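PDB 1VBK: hypothetical protein PH1313, which probably binds ATP and RNA as a THUMP-domain protein of the ThiI family, whose members act in tRNA thiolation and thiamine biosynthesis. Local coordinates for residues W21-L26 with I44-G49; R67-V72 with M198-V203; D188-L193 with Y288-L293; A194-M199 with K228-G233. All coordinates share one frame; numbering follows the deposited sequence.

Contact 1: W21-L26 with I44-G49; sequences WFEKIL and IFSRHG
E23 and S46 face each other between helix 19-36 and strand 43-47, and their side chains carry the direct contact. From the helix the E23 chain runs out extended beyond CG, which lies beside its backbone N (chi1 -61°), and brings the carboxylate past the serine toward the turn that follows the strand. S46 turns its hydroxyl to meet it: OG lies anti to the backbone N, at chi1 -180°, and stands 3.2 Å from E23 OE2. The same oxygen reaches further along, to 4.1 Å from G49 CA. A water links the helix to the turn, donating to E23 OE2 at 2.8 Å and accepting from the backbone N of G49 at 2.9 Å, with S46 OG close by. E23 OE2 has its strongest polar partner in Y8 OH and also forms a salt bridge with R19, which would help to hold the carboxylate in its charged form. With an alanine in place of E23, R19 would probably lose this counter-charge and the bridging water its acceptor. S46 also touches M27, further along the helix. Helix 19-36 packing on an antiparallel sheet in which strand 43-47 pairs with strand 50-54 is the alpha/beta arrangement of the ThiI ferredoxin-like domain.

Contact 2: R67-V72 with M198-V203; sequences RVFGIV and MMKRGV
F69 and K200 bring their CA atoms to 5.6 Å where a type II beta turn, V68 to I71, abuts the last turn of helix 189-200. The phenyl ring of F69 lies directly against the helix backbone. K200 CA sits over the centre of one face in a CH-pi contact, 3.6 Å from the ring centroid and 10° off the normal. The ring gets there with CG anti to its own carbonyl carbon (chi1 -62°), directed from the turn toward the helix. K200 CB approaches F69 CE1 at 3.8 Å, while the lysine and phenylalanine side chains cross at about a right angle and the amino group runs onward to a hydrogen bond with Y297. The other half of the ring lies against M199: F69 CE2 meets M199 CB at 3.7 Å, and M199 O is 3.6 Å from F69 CD2. The helix ends here in a Schellman motif, with G202 as the C-prime residue at positive phi: V203 N bonds to M198 O at 3.2 Å and G202 N to M199 O at 2.8 Å. F69 therefore packs on a helix terminus closed by its own backbone bonds. The contact thus joins the ferredoxin-like part to the ThiI-family part of the chain. Around it, F196 meets the F69 ring edge-to-face, V68 and I71 rest on L26 of helix 19-36, and M198 and V203 touch M182 of strand 181-185.

Contact 3: D188-L193 with Y288-L293; sequences DELSAL and YPLIAL
L290 meets L190 and L193 where the short helix 289-292 comes up beside the first turns of helix 189-200. The second segment opens with Y288, the N-cap residue, whose carbonyl O accepts from both I291 N and A292 N, bonds that form the first turn of the short helix. P289 follows, and its CB is directed at the helix, where the ring packs on M198. For L290, a chi1 of -55°, with CG beside the backbone N, sends the branch toward helix 189-200, and the fork at CG then gives CD1 to L190 and CD2 to L193. CD1 comes to 3.5 Å from L190 O and 4.0 Å from L190 CB, the two leucine side chains crossing at about a right angle; CD2 meets L193 CD2 methyl to methyl at 4.1 Å. The opposing leucines stand three residues apart, about one helical turn. Further on, I291 packs on P265, and L293, the first residue to leave helical geometry, rests on L197. The helix that receives L290 is capped at its start: D188 OD1 accepts from S191 N at 2.9 Å, with the donor 39° out of the carboxylate plane. In the fold, the short helix leads from strand 286-287, an outermost strand of the five-stranded parallel sheet within the chain, into helix 295-305. It packs against helix 189-200, which follows strand 181-185 in the middle of that sheet.

Contact 4: A194-M199 with K228-G233; sequences AIFLMM and KRYSYG
F196 and Y230 pack helix 189-200 against the loop after helix 215-228, within the parallel alpha/beta fold of the ThiI family's HUP-type domain. The aromatic interaction is a T-shaped (edge-to-face) pair: the edge of F196 points at the face of Y230, with centroids 5.1 Å apart and planes at 73°. F196 CE2 lies over the centre of the tyrosine ring, 3.7 Å from Y230 CG. F196 reaches across because its CG is anti to the backbone N (chi1 178°), which carries the ring end closer to the loop than CB is. W171 also makes an edge-to-face pair with F196, placing the stack in an aromatic cluster flanked by the aliphatic side chains of L305 and V301 of helix 295-305. Replacing Y230 by an alanine would probably cost the edge-to-face pair and open a gap beside F196 CE2. Contacts with sulfur come next: the extended chi2 of M199 (-170°) carries SD to 3.9 Å from S231 CB and 4.1 Å from Y230 O, so the sulfur rests against the serine and near the tyrosine carbonyl. Hydrogen bonds back to K228 hold S231 in place. K228 O accepts from S231 N at 3.1 Å and from S231 OG, both from the same face of its plane. The hydroxyl bond, S231 OG to K228 O, is 2.9 Å long, with the donor tilted 24° from the carbonyl plane.

How the contacts relate
Helix 189-200 links three of the contacts: contact 3 uses its beginning, contact 4 its middle and contact 2 its end. Contacts 2 and 4 are neighbours, with centres about 7 Å apart, share M198 and M199, and are joined by probable hydrogen bonds from R67 NE to R229 O and from R67 NH1 to Y232 OH, each 2.8 Å. P289 CG meets M198 CG at 3.5 Å, bringing contact 3 against both. Contact 1 joins through L26, whose CD1 is 3.8 Å from V68 CG1 of contact 2, but its centre is about 30 Å from that of contact 3. The side chains of L193 and F196 each lie about 4 Å from bound methylpentanediol, probably from crystallisation.

Contact 1: W21-L26 with I44-G49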
loop_
_atom_site.group_PDB
_atom_site.type_symbol
_atom_site.label_atom_id
_atom_site.label_comp_id
_atom_site.label_asym_id
_atom_site.label_seq_id
_atom_site.Cartn_x
_atom_site.Cartn_y
_atom_site.Cartn_z
ATOM N N TRP A 21 -14.284 -9.887 -4.259
ATOM C CA TRP A 21 -13.479 -9.428 -3.131
ATOM C C TRP A 21 -14.246 -8.395 -2.314
ATOM O O TRP A 21 -14.120 -8.339 -1.090
ATOM C CB TRP A 21 -12.143 -8.858 -3.613
ATOM C CG TRP A 21 -11.170 -9.949 -3.917
ATOM C CD1 TRP A 21 -10.697 -10.317 -5.147
ATOM C CD2 TRP A 21 -10.623 -10.880 -2.980
ATOM N NE1 TRP A 21 -9.892 -11.429 -5.030
ATOM C CE2 TRP A 21 -9.830 -11.794 -3.711
ATOM C CE3 TRP A 21 -10.728 -11.034 -1.590
ATOM C CZ2 TRP A 21 -9.147 -12.847 -3.099
ATOM C CZ3 TRP A 21 -10.046 -12.084 -0.982
ATOM C CH2 TRP A 21 -9.266 -12.976 -1.738
ATOM N N PHE A 22 -15.046 -7.586 -2.999
ATOM C CA PHE A 22 -15.863 -6.581 -2.331
ATOM C C PHE A 22 -16.749 -7.300 -1.309
ATOM O O PHE A 22 -16.828 -6.899 -0.148
ATOM C CB PHE A 22 -16.723 -5.841 -3.369
ATOM C CG PHE A 22 -17.666 -4.819 -2.781
ATOM C CD1 PHE A 22 -18.796 -5.215 -2.067
ATOM C CD2 PHE A 22 -17.431 -3.459 -2.957
ATOM C CE1 PHE A 22 -19.679 -4.270 -1.534
ATOM C CE2 PHE A 22 -18.307 -2.511 -2.430
ATOM C CZ PHE A 22 -19.432 -2.919 -1.718
ATOM N N GLU A 23 -17.391 -8.382 -1.746
ATOM C CA GLU A 23 -18.283 -9.146 -0.882
ATOM C C GLU A 23 -17.562 -9.858 0.266
ATOM O O GLU A 23 -18.054 -9.876 1.394
ATOM C CB GLU A 23 -19.082 -10.153 -1.724
ATOM C CG GLU A 23 -19.952 -9.474 -2.787
ATOM C CD GLU A 23 -20.657 -10.450 -3.712
ATOM O OE1 GLU A 23 -20.018 -11.429 -4.150
ATOM O OE2 GLU A 23 -21.851 -10.229 -4.016
ATOM N N LYS A 24 -16.401 -10.442 -0.010
ATOM C CA LYS A 24 -15.653 -11.132 1.039
ATOM C C LYS A 24 -15.193 -10.173 2.128
ATOM O O LYS A 24 -15.250 -10.498 3.316
ATOM C CB LYS A 24 -14.444 -11.851 0.444
ATOM C CG LYS A 24 -14.828 -13.068 -0.374
ATOM C CD LYS A 24 -13.619 -13.759 -0.960
ATOM C CE LYS A 24 -14.042 -15.014 -1.703
ATOM N NZ LYS A 24 -12.873 -15.688 -2.312
ATOM N N ILE A 25 -14.743 -8.993 1.721
ATOM C CA ILE A 25 -14.271 -7.983 2.665
ATOM C C ILE A 25 -15.447 -7.448 3.487
ATOM O O ILE A 25 -15.332 -7.234 4.698
ATOM C CB ILE A 25 -13.560 -6.834 1.908
ATOM C CG1 ILE A 25 -12.286 -7.365 1.240
ATOM C CG2 ILE A 25 -13.221 -5.707 2.861
ATOM C CD1 ILE A 25 -11.579 -6.350 0.339
ATOM N N LEU A 26 -16.588 -7.251 2.834
ATOM C CA LEU A 26 -17.773 -6.766 3.541
ATOM C C LEU A 26 -18.267 -7.805 4.555
ATOM O O LEU A 26 -18.642 -7.454 5.675
ATOM C CB LEU A 26 -18.887 -6.420 2.549
ATOM C CG LEU A 26 -20.233 -5.956 3.125
ATOM C CD1 LEU A 26 -20.029 -4.816 4.116
ATOM C CD2 LEU A 26 -21.139 -5.513 1.977
ATOM N N ILE A 44 -23.246 -16.392 7.807
ATOM C CA ILE A 44 -23.131 -15.168 7.020
ATOM C C ILE A 44 -22.669 -15.644 5.649
ATOM O O ILE A 44 -21.665 -16.350 5.542
ATOM C CB ILE A 44 -22.068 -14.192 7.573
ATOM C CG1 ILE A 44 -22.460 -13.715 8.972
ATOM C CG2 ILE A 44 -21.921 -12.993 6.626
ATOM C CD1 ILE A 44 -21.367 -12.918 9.666
ATOM N N PHE A 45 -23.409 -15.290 4.603
ATOM C CA PHE A 45 -23.025 -15.688 3.256
ATOM C C PHE A 45 -23.533 -14.693 2.227
ATOM O O PHE A 45 -24.457 -13.921 2.497
ATOM C CB PHE A 45 -23.519 -17.117 2.934
ATOM C CG PHE A 45 -25.019 -17.276 2.929
ATOM C CD1 PHE A 45 -25.791 -16.770 1.887
ATOM C CD2 PHE A 45 -25.657 -17.966 3.955
ATOM C CE1 PHE A 45 -27.176 -16.953 1.865
ATOM C CE2 PHE A 45 -27.040 -18.155 3.941
ATOM C CZ PHE A 45 -27.801 -17.647 2.893
ATOM N N SER A 46 -22.907 -14.711 1.054
ATOM C CA SER A 46 -23.260 -13.816 -0.041
ATOM C C SER A 46 -23.768 -14.623 -1.229
ATOM O O SER A 46 -23.062 -15.500 -1.737
ATOM C CB SER A 46 -22.025 -13.016 -0.471
ATOM O OG SER A 46 -22.315 -12.122 -1.537
ATOM N N ARG A 47 -24.984 -14.330 -1.677
ATOM C CA ARG A 47 -25.537 -15.025 -2.830
ATOM C C ARG A 47 -26.395 -14.102 -3.679
ATOM O O ARG A 47 -27.229 -13.358 -3.169
ATOM C CB ARG A 47 -26.332 -16.255 -2.384
ATOM C CG ARG A 47 -25.426 -17.391 -1.906
ATOM C CD ARG A 47 -26.197 -18.482 -1.200
ATOM N NE ARG A 47 -25.314 -19.275 -0.353
ATOM C CZ ARG A 47 -25.731 -20.109 0.594
ATOM N NH1 ARG A 47 -27.033 -20.269 0.816
ATOM N NH2 ARG A 47 -24.842 -20.766 1.334
ATOM N N HIS A 48 -26.145 -14.138 -4.981
ATOM C CA HIS A 48 -26.873 -13.333 -5.952
ATOM C C HIS A 48 -26.968 -11.844 -5.629
ATOM O O HIS A 48 -28.038 -11.244 -5.733
ATOM C CB HIS A 48 -28.263 -13.935 -6.162
ATOM C CG HIS A 48 -28.224 -15.307 -6.758
ATOM N ND1 HIS A 48 -27.829 -15.538 -8.059
ATOM C CD2 HIS A 48 -28.460 -16.525 -6.214
ATOM C CE1 HIS A 48 -27.822 -16.839 -8.290
ATOM N NE2 HIS A 48 -28.200 -17.461 -7.187
ATOM N N GLY A 49 -25.840 -11.259 -5.236
ATOM C CA GLY A 49 -25.796 -9.834 -4.950
ATOM C C GLY A 49 -26.312 -9.382 -3.603
ATOM O O GLY A 49 -26.403 -8.183 -3.345
HETATM O O HOH W 1 -23.291 -12.540 -4.771
#

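Contact 2: R67-V72 with M198-V203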
loop_
_atom_site.group_PDB
_atom_site.type_symbol
_atom_site.label_atom_id
_atom_site.label_comp_id
_atom_site.label_asym_id
_atom_site.label_seq_id
_atom_site.Cartn_x
_atom_site.Cartn_y
_atom_site.Cartn_z
ATOM N N ARG A 67 -23.738 0.592 11.143
ATOM C CA ARG A 67 -22.437 1.258 11.232
ATOM C C ARG A 67 -21.332 0.660 10.366
ATOM O O ARG A 67 -20.165 1.049 10.486
ATOM C CB ARG A 67 -21.969 1.302 12.690
ATOM C CG ARG A 67 -22.904 2.089 13.613
ATOM C CD ARG A 67 -22.238 2.380 14.952
ATOM N NE ARG A 67 -21.818 1.161 15.641
ATOM C CZ ARG A 67 -22.635 0.357 16.315
ATOM N NH1 ARG A 67 -22.158 -0.731 16.904
ATOM N NH2 ARG A 67 -23.923 0.648 16.418
ATOM N N VAL A 68 -21.697 -0.271 9.491
ATOM C CA VAL A 68 -20.735 -0.919 8.603
ATOM C C VAL A 68 -20.772 -0.292 7.208
ATOM O O VAL A 68 -21.759 -0.428 6.480
ATOM C CB VAL A 68 -21.032 -2.431 8.497
ATOM C CG1 VAL A 68 -20.082 -3.100 7.500
ATOM C CG2 VAL A 68 -20.889 -3.071 9.876
ATOM N N PHE A 69 -19.693 0.393 6.833
ATOM C CA PHE A 69 -19.638 1.045 5.530
ATOM C C PHE A 69 -19.726 0.065 4.365
ATOM O O PHE A 69 -19.258 -1.068 4.452
ATOM C CB PHE A 69 -18.363 1.885 5.416
ATOM C CG PHE A 69 -18.275 2.993 6.430
ATOM C CD1 PHE A 69 -19.295 3.936 6.537
ATOM C CD2 PHE A 69 -17.176 3.092 7.280
ATOM C CE1 PHE A 69 -19.225 4.964 7.477
ATOM C CE2 PHE A 69 -17.094 4.121 8.229
ATOM C CZ PHE A 69 -18.122 5.057 8.326
ATOM N N GLY A 70 -20.333 0.512 3.270
ATOM C CA GLY A 70 -20.478 -0.342 2.108
ATOM C C GLY A 70 -21.879 -0.925 2.018
ATOM O O GLY A 70 -22.263 -1.495 0.994
ATOM N N ILE A 71 -22.637 -0.786 3.102
ATOM C CA ILE A 71 -24.003 -1.297 3.159
ATOM C C ILE A 71 -24.976 -0.194 2.775
ATOM O O ILE A 71 -24.946 0.899 3.353
ATOM C CB ILE A 71 -24.348 -1.800 4.583
ATOM C CG1 ILE A 71 -23.491 -3.023 4.923
ATOM C CG2 ILE A 71 -25.833 -2.158 4.673
ATOM C CD1 ILE A 71 -23.703 -3.535 6.350
ATOM N N VAL A 72 -25.820 -0.474 1.785
ATOM C CA VAL A 72 -26.814 0.494 1.326
ATOM C C VAL A 72 -28.071 0.418 2.192
ATOM O O VAL A 72 -28.607 1.447 2.606
ATOM C CB VAL A 72 -27.181 0.260 -0.156
ATOM C CG1 VAL A 72 -28.285 1.221 -0.578
ATOM C CG2 VAL A 72 -25.947 0.471 -1.029
ATOM N N MET A 198 -12.975 9.218 5.352
ATOM C CA MET A 198 -12.110 8.344 4.562
ATOM C C MET A 198 -12.438 6.866 4.779
ATOM O O MET A 198 -12.353 6.064 3.847
ATOM C CB MET A 198 -10.643 8.619 4.889
ATOM C CG MET A 198 -10.167 9.997 4.459
ATOM S SD MET A 198 -10.403 10.277 2.694
ATOM C CE MET A 198 -9.145 9.199 2.010
ATOM N N MET A 199 -12.808 6.497 6.001
ATOM C CA MET A 199 -13.175 5.111 6.259
ATOM C C MET A 199 -14.414 4.792 5.413
ATOM O O MET A 199 -14.537 3.701 4.848
ATOM C CB MET A 199 -13.482 4.894 7.741
ATOM C CG MET A 199 -12.252 4.927 8.633
ATOM S SD MET A 199 -12.601 4.400 10.324
ATOM C CE MET A 199 -13.103 5.945 11.042
ATOM N N LYS A 200 -15.315 5.766 5.315
ATOM C CA LYS A 200 -16.543 5.620 4.538
ATOM C C LYS A 200 -16.225 5.365 3.066
ATOM O O LYS A 200 -17.020 4.762 2.345
ATOM C CB LYS A 200 -17.404 6.882 4.682
ATOM C CG LYS A 200 -18.731 6.860 3.913
ATOM C CD LYS A 200 -19.528 8.143 4.185
ATOM C CE LYS A 200 -20.811 8.212 3.370
ATOM N NZ LYS A 200 -20.547 8.267 1.905
ATOM N N ARG A 201 -15.061 5.829 2.620
ATOM C CA ARG A 201 -14.640 5.628 1.238
ATOM C C ARG A 201 -13.867 4.309 1.111
ATOM O O ARG A 201 -13.123 4.092 0.153
ATOM C CB ARG A 201 -13.780 6.811 0.772
ATOM C CG ARG A 201 -14.538 8.139 0.744
ATOM C CD ARG A 201 -13.607 9.318 0.470
ATOM N NE ARG A 201 -12.990 9.261 -0.854
ATOM C CZ ARG A 201 -13.595 9.628 -1.982
ATOM N NH1 ARG A 201 -14.840 10.081 -1.958
ATOM N NH2 ARG A 201 -12.948 9.551 -3.138
ATOM N N GLY A 202 -14.047 3.433 2.095
ATOM C CA GLY A 202 -13.398 2.131 2.076
ATOM C C GLY A 202 -11.947 2.059 2.512
ATOM O O GLY A 202 -11.287 1.041 2.306
ATOM N N VAL A 203 -11.440 3.122 3.124
ATOM C CA VAL A 203 -10.051 3.134 3.565
ATOM C C VAL A 203 -9.866 2.634 4.990
ATOM O O VAL A 203 -10.545 3.088 5.916
ATOM C CB VAL A 203 -9.448 4.552 3.472
ATOM C CG1 VAL A 203 -8.003 4.538 3.968
ATOM C CG2 VAL A 203 -9.518 5.056 2.031
#

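Contact 3: D188-L193 with Y288-L293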
loop_
_atom_site.group_PDB
_atom_site.type_symbol
_atom_site.label_atom_id
_atom_site.label_comp_id
_atom_site.label_asym_id
_atom_site.label_seq_id
_atom_site.Cartn_x
_atom_site.Cartn_y
_atom_site.Cartn_z
ATOM N N ASP A 188 -8.044 16.296 16.972
ATOM C CA ASP A 188 -9.236 17.049 17.348
ATOM C C ASP A 188 -10.486 16.513 16.649
ATOM O O ASP A 188 -10.424 15.518 15.927
ATOM C CB ASP A 188 -9.041 18.544 17.048
ATOM C CG ASP A 188 -8.955 18.847 15.563
ATOM O OD1 ASP A 188 -8.755 17.912 14.758
ATOM O OD2 ASP A 188 -9.077 20.037 15.201
ATOM N N GLU A 189 -11.621 17.169 16.874
ATOM C CA GLU A 189 -12.882 16.743 16.281
ATOM C C GLU A 189 -12.862 16.783 14.756
ATOM O O GLU A 189 -13.398 15.890 14.104
ATOM C CB GLU A 189 -14.030 17.610 16.811
ATOM C CG GLU A 189 -14.192 17.547 18.326
ATOM C CD GLU A 189 -15.350 18.393 18.835
ATOM O OE1 GLU A 189 -15.341 19.622 18.602
ATOM O OE2 GLU A 189 -16.268 17.829 19.471
ATOM N N LEU A 190 -12.241 17.816 14.196
ATOM C CA LEU A 190 -12.152 17.970 12.747
ATOM C C LEU A 190 -11.353 16.847 12.091
ATOM O O LEU A 190 -11.750 16.322 11.050
ATOM C CB LEU A 190 -11.509 19.313 12.396
ATOM C CG LEU A 190 -12.343 20.565 12.663
ATOM C CD1 LEU A 190 -11.512 21.807 12.389
ATOM C CD2 LEU A 190 -13.580 20.543 11.783
ATOM N N SER A 191 -10.221 16.493 12.689
ATOM C CA SER A 191 -9.395 15.425 12.140
ATOM C C SER A 191 -10.118 14.087 12.311
ATOM O O SER A 191 -9.925 13.161 11.521
ATOM C CB SER A 191 -8.017 15.395 12.824
ATOM O OG SER A 191 -8.124 15.327 14.234
ATOM N N ALA A 192 -10.964 13.996 13.334
ATOM C CA ALA A 192 -11.721 12.771 13.583
ATOM C C ALA A 192 -12.756 12.591 12.484
ATOM O O ALA A 192 -12.980 11.474 12.011
ATOM C CB ALA A 192 -12.402 12.834 14.946
ATOM N N LEU A 193 -13.380 13.698 12.079
ATOM C CA LEU A 193 -14.386 13.687 11.020
ATOM C C LEU A 193 -13.712 13.365 9.691
ATOM O O LEU A 193 -14.285 12.687 8.836
ATOM C CB LEU A 193 -15.083 15.049 10.928
ATOM C CG LEU A 193 -16.123 15.203 9.812
ATOM C CD1 LEU A 193 -17.229 14.162 9.975
ATOM C CD2 LEU A 193 -16.703 16.606 9.850
ATOM N N TYR A 288 -6.798 15.553 2.289
ATOM C CA TYR A 288 -7.508 16.514 3.121
ATOM C C TYR A 288 -8.998 16.454 2.788
ATOM O O TYR A 288 -9.507 17.265 2.012
ATOM C CB TYR A 288 -6.981 17.918 2.837
ATOM C CG TYR A 288 -5.473 18.020 2.837
ATOM C CD1 TYR A 288 -4.754 18.057 4.031
ATOM C CD2 TYR A 288 -4.764 18.088 1.638
ATOM C CE1 TYR A 288 -3.363 18.165 4.034
ATOM C CE2 TYR A 288 -3.373 18.193 1.628
ATOM C CZ TYR A 288 -2.683 18.232 2.830
ATOM O OH TYR A 288 -1.313 18.332 2.828
ATOM N N PRO A 289 -9.719 15.493 3.380
ATOM C CA PRO A 289 -11.154 15.321 3.140
ATOM C C PRO A 289 -12.003 16.580 3.314
ATOM O O PRO A 289 -12.911 16.835 2.524
ATOM C CB PRO A 289 -11.542 14.236 4.143
ATOM C CG PRO A 289 -10.291 13.443 4.287
ATOM C CD PRO A 289 -9.237 14.519 4.373
ATOM N N LEU A 290 -11.705 17.364 4.345
ATOM C CA LEU A 290 -12.475 18.571 4.626
ATOM C C LEU A 290 -12.272 19.681 3.601
ATOM O O LEU A 290 -13.009 20.668 3.592
ATOM C CB LEU A 290 -12.153 19.079 6.034
ATOM C CG LEU A 290 -12.370 18.040 7.147
ATOM C CD1 LEU A 290 -12.060 18.654 8.502
ATOM C CD2 LEU A 290 -13.802 17.535 7.107
ATOM N N ILE A 291 -11.277 19.516 2.736
ATOM C CA ILE A 291 -11.001 20.499 1.698
ATOM C C ILE A 291 -11.413 19.952 0.332
ATOM O O ILE A 291 -11.986 20.673 -0.487
ATOM C CB ILE A 291 -9.496 20.868 1.647
ATOM C CG1 ILE A 291 -9.088 21.585 2.937
ATOM C CG2 ILE A 291 -9.209 21.748 0.436
ATOM C CD1 ILE A 291 -7.609 21.941 3.005
ATOM N N ALA A 292 -11.132 18.671 0.101
ATOM C CA ALA A 292 -11.439 18.029 -1.175
ATOM C C ALA A 292 -12.896 17.622 -1.386
ATOM O O ALA A 292 -13.386 17.641 -2.515
ATOM C CB ALA A 292 -10.537 16.814 -1.371
ATOM N N LEU A 293 -13.588 17.246 -0.316
ATOM C CA LEU A 293 -14.984 16.827 -0.444
ATOM C C LEU A 293 -15.953 18.016 -0.413
ATOM O O LEU A 293 -15.711 19.011 0.272
ATOM C CB LEU A 293 -15.330 15.816 0.657
ATOM C CG LEU A 293 -14.433 14.567 0.708
ATOM C CD1 LEU A 293 -14.915 13.621 1.798
ATOM C CD2 LEU A 293 -14.442 13.862 -0.641
#

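Contact 4: A194-M199 with K228-G233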
loop_
_atom_site.group_PDB
_atom_site.type_symbol
_atom_site.label_atom_id
_atom_site.label_comp_id
_atom_site.label_asym_id
_atom_site.label_seq_id
_atom_site.Cartn_x
_atom_site.Cartn_y
_atom_site.Cartn_z
ATOM N N ALA A 194 -12.488 13.858 9.527
ATOM C CA ALA A 194 -11.719 13.607 8.315
ATOM C C ALA A 194 -11.494 12.100 8.191
ATOM O O ALA A 194 -11.636 11.526 7.115
ATOM C CB ALA A 194 -10.378 14.335 8.392
ATOM N N ILE A 195 -11.139 11.469 9.305
ATOM C CA ILE A 195 -10.903 10.028 9.328
ATOM C C ILE A 195 -12.192 9.269 9.044
ATOM O O ILE A 195 -12.200 8.303 8.285
ATOM C CB ILE A 195 -10.327 9.591 10.689
ATOM C CG1 ILE A 195 -8.900 10.140 10.823
ATOM C CG2 ILE A 195 -10.351 8.067 10.811
ATOM C CD1 ILE A 195 -8.254 9.908 12.170
ATOM N N PHE A 196 -13.287 9.719 9.647
ATOM C CA PHE A 196 -14.578 9.078 9.436
ATOM C C PHE A 196 -14.934 9.086 7.947
ATOM O O PHE A 196 -15.352 8.067 7.396
ATOM C CB PHE A 196 -15.657 9.802 10.260
ATOM C CG PHE A 196 -17.047 9.252 10.072
ATOM C CD1 PHE A 196 -17.807 9.605 8.961
ATOM C CD2 PHE A 196 -17.591 8.371 11.002
ATOM C CE1 PHE A 196 -19.091 9.088 8.776
ATOM C CE2 PHE A 196 -18.875 7.847 10.828
ATOM C CZ PHE A 196 -19.626 8.208 9.710
ATOM N N LEU A 197 -14.750 10.231 7.296
ATOM C CA LEU A 197 -15.063 10.363 5.876
ATOM C C LEU A 197 -14.233 9.436 4.987
ATOM O O LEU A 197 -14.728 8.921 3.984
ATOM C CB LEU A 197 -14.872 11.814 5.432
ATOM C CG LEU A 197 -15.826 12.832 6.070
ATOM C CD1 LEU A 197 -15.374 14.249 5.741
ATOM C CD2 LEU A 197 -17.242 12.586 5.574
ATOM N N MET A 198 -12.975 9.218 5.352
ATOM C CA MET A 198 -12.110 8.344 4.562
ATOM C C MET A 198 -12.438 6.866 4.779
ATOM O O MET A 198 -12.353 6.064 3.847
ATOM C CB MET A 198 -10.643 8.619 4.889
ATOM C CG MET A 198 -10.167 9.997 4.459
ATOM S SD MET A 198 -10.403 10.277 2.694
ATOM C CE MET A 198 -9.145 9.199 2.010
ATOM N N MET A 199 -12.808 6.497 6.001
ATOM C CA MET A 199 -13.175 5.111 6.259
ATOM C C MET A 199 -14.414 4.792 5.413
ATOM O O MET A 199 -14.537 3.701 4.848
ATOM C CB MET A 199 -13.482 4.894 7.741
ATOM C CG MET A 199 -12.252 4.927 8.633
ATOM S SD MET A 199 -12.601 4.400 10.324
ATOM C CE MET A 199 -13.103 5.945 11.042
ATOM N N LYS A 228 -14.143 4.243 16.664
ATOM C CA LYS A 228 -13.994 2.797 16.664
ATOM C C LYS A 228 -15.291 2.066 16.323
ATOM O O LYS A 228 -15.261 0.998 15.711
ATOM C CB LYS A 228 -13.469 2.315 18.020
ATOM C CG LYS A 228 -12.605 1.064 17.909
ATOM C CD LYS A 228 -12.069 0.606 19.251
ATOM C CE LYS A 228 -11.051 -0.507 19.067
ATOM N NZ LYS A 228 -11.547 -1.572 18.148
ATOM N N ARG A 229 -16.424 2.649 16.708
ATOM C CA ARG A 229 -17.736 2.047 16.454
ATOM C C ARG A 229 -18.111 2.040 14.976
ATOM O O ARG A 229 -19.202 1.599 14.607
ATOM C CB ARG A 229 -18.817 2.799 17.231
ATOM C CG ARG A 229 -18.588 2.840 18.728
ATOM C CD ARG A 229 -19.651 3.678 19.427
ATOM N NE ARG A 229 -20.995 3.124 19.273
ATOM C CZ ARG A 229 -21.946 3.650 18.508
ATOM N NH1 ARG A 229 -21.710 4.752 17.813
ATOM N NH2 ARG A 229 -23.143 3.083 18.448
ATOM N N TYR A 230 -17.205 2.535 14.139
ATOM C CA TYR A 230 -17.417 2.608 12.696
ATOM C C TYR A 230 -16.193 2.067 11.962
ATOM O O TYR A 230 -16.044 2.281 10.762
ATOM C CB TYR A 230 -17.617 4.068 12.278
ATOM C CG TYR A 230 -18.936 4.678 12.689
ATOM C CD1 TYR A 230 -20.076 4.507 11.904
ATOM C CD2 TYR A 230 -19.048 5.426 13.858
ATOM C CE1 TYR A 230 -21.296 5.069 12.276
ATOM C CE2 TYR A 230 -20.264 5.988 14.239
ATOM C CZ TYR A 230 -21.381 5.806 13.443
ATOM O OH TYR A 230 -22.585 6.358 13.813
ATOM N N SER A 231 -15.324 1.356 12.677
ATOM C CA SER A 231 -14.091 0.862 12.069
ATOM C C SER A 231 -13.931 -0.650 11.951
ATOM O O SER A 231 -12.816 -1.139 11.769
ATOM C CB SER A 231 -12.892 1.421 12.838
ATOM O OG SER A 231 -12.815 0.828 14.123
ATOM N N TYR A 232 -15.028 -1.390 12.044
ATOM C CA TYR A 232 -14.952 -2.843 11.950
ATOM C C TYR A 232 -14.222 -3.265 10.675
ATOM O O TYR A 232 -14.548 -2.814 9.578
ATOM C CB TYR A 232 -16.359 -3.440 11.990
ATOM C CG TYR A 232 -17.192 -2.890 13.120
ATOM C CD1 TYR A 232 -18.223 -1.986 12.872
ATOM C CD2 TYR A 232 -16.932 -3.247 14.445
ATOM C CE1 TYR A 232 -18.978 -1.449 13.914
ATOM C CE2 TYR A 232 -17.680 -2.712 15.496
ATOM C CZ TYR A 232 -18.701 -1.817 15.222
ATOM O OH TYR A 232 -19.451 -1.287 16.248
ATOM N N GLY A 233 -13.221 -4.125 10.833
ATOM C CA GLY A 233 -12.450 -4.577 9.689
ATOM C C GLY A 233 -11.005 -4.116 9.765
ATOM O O GLY A 233 -10.144 -4.618 9.044
#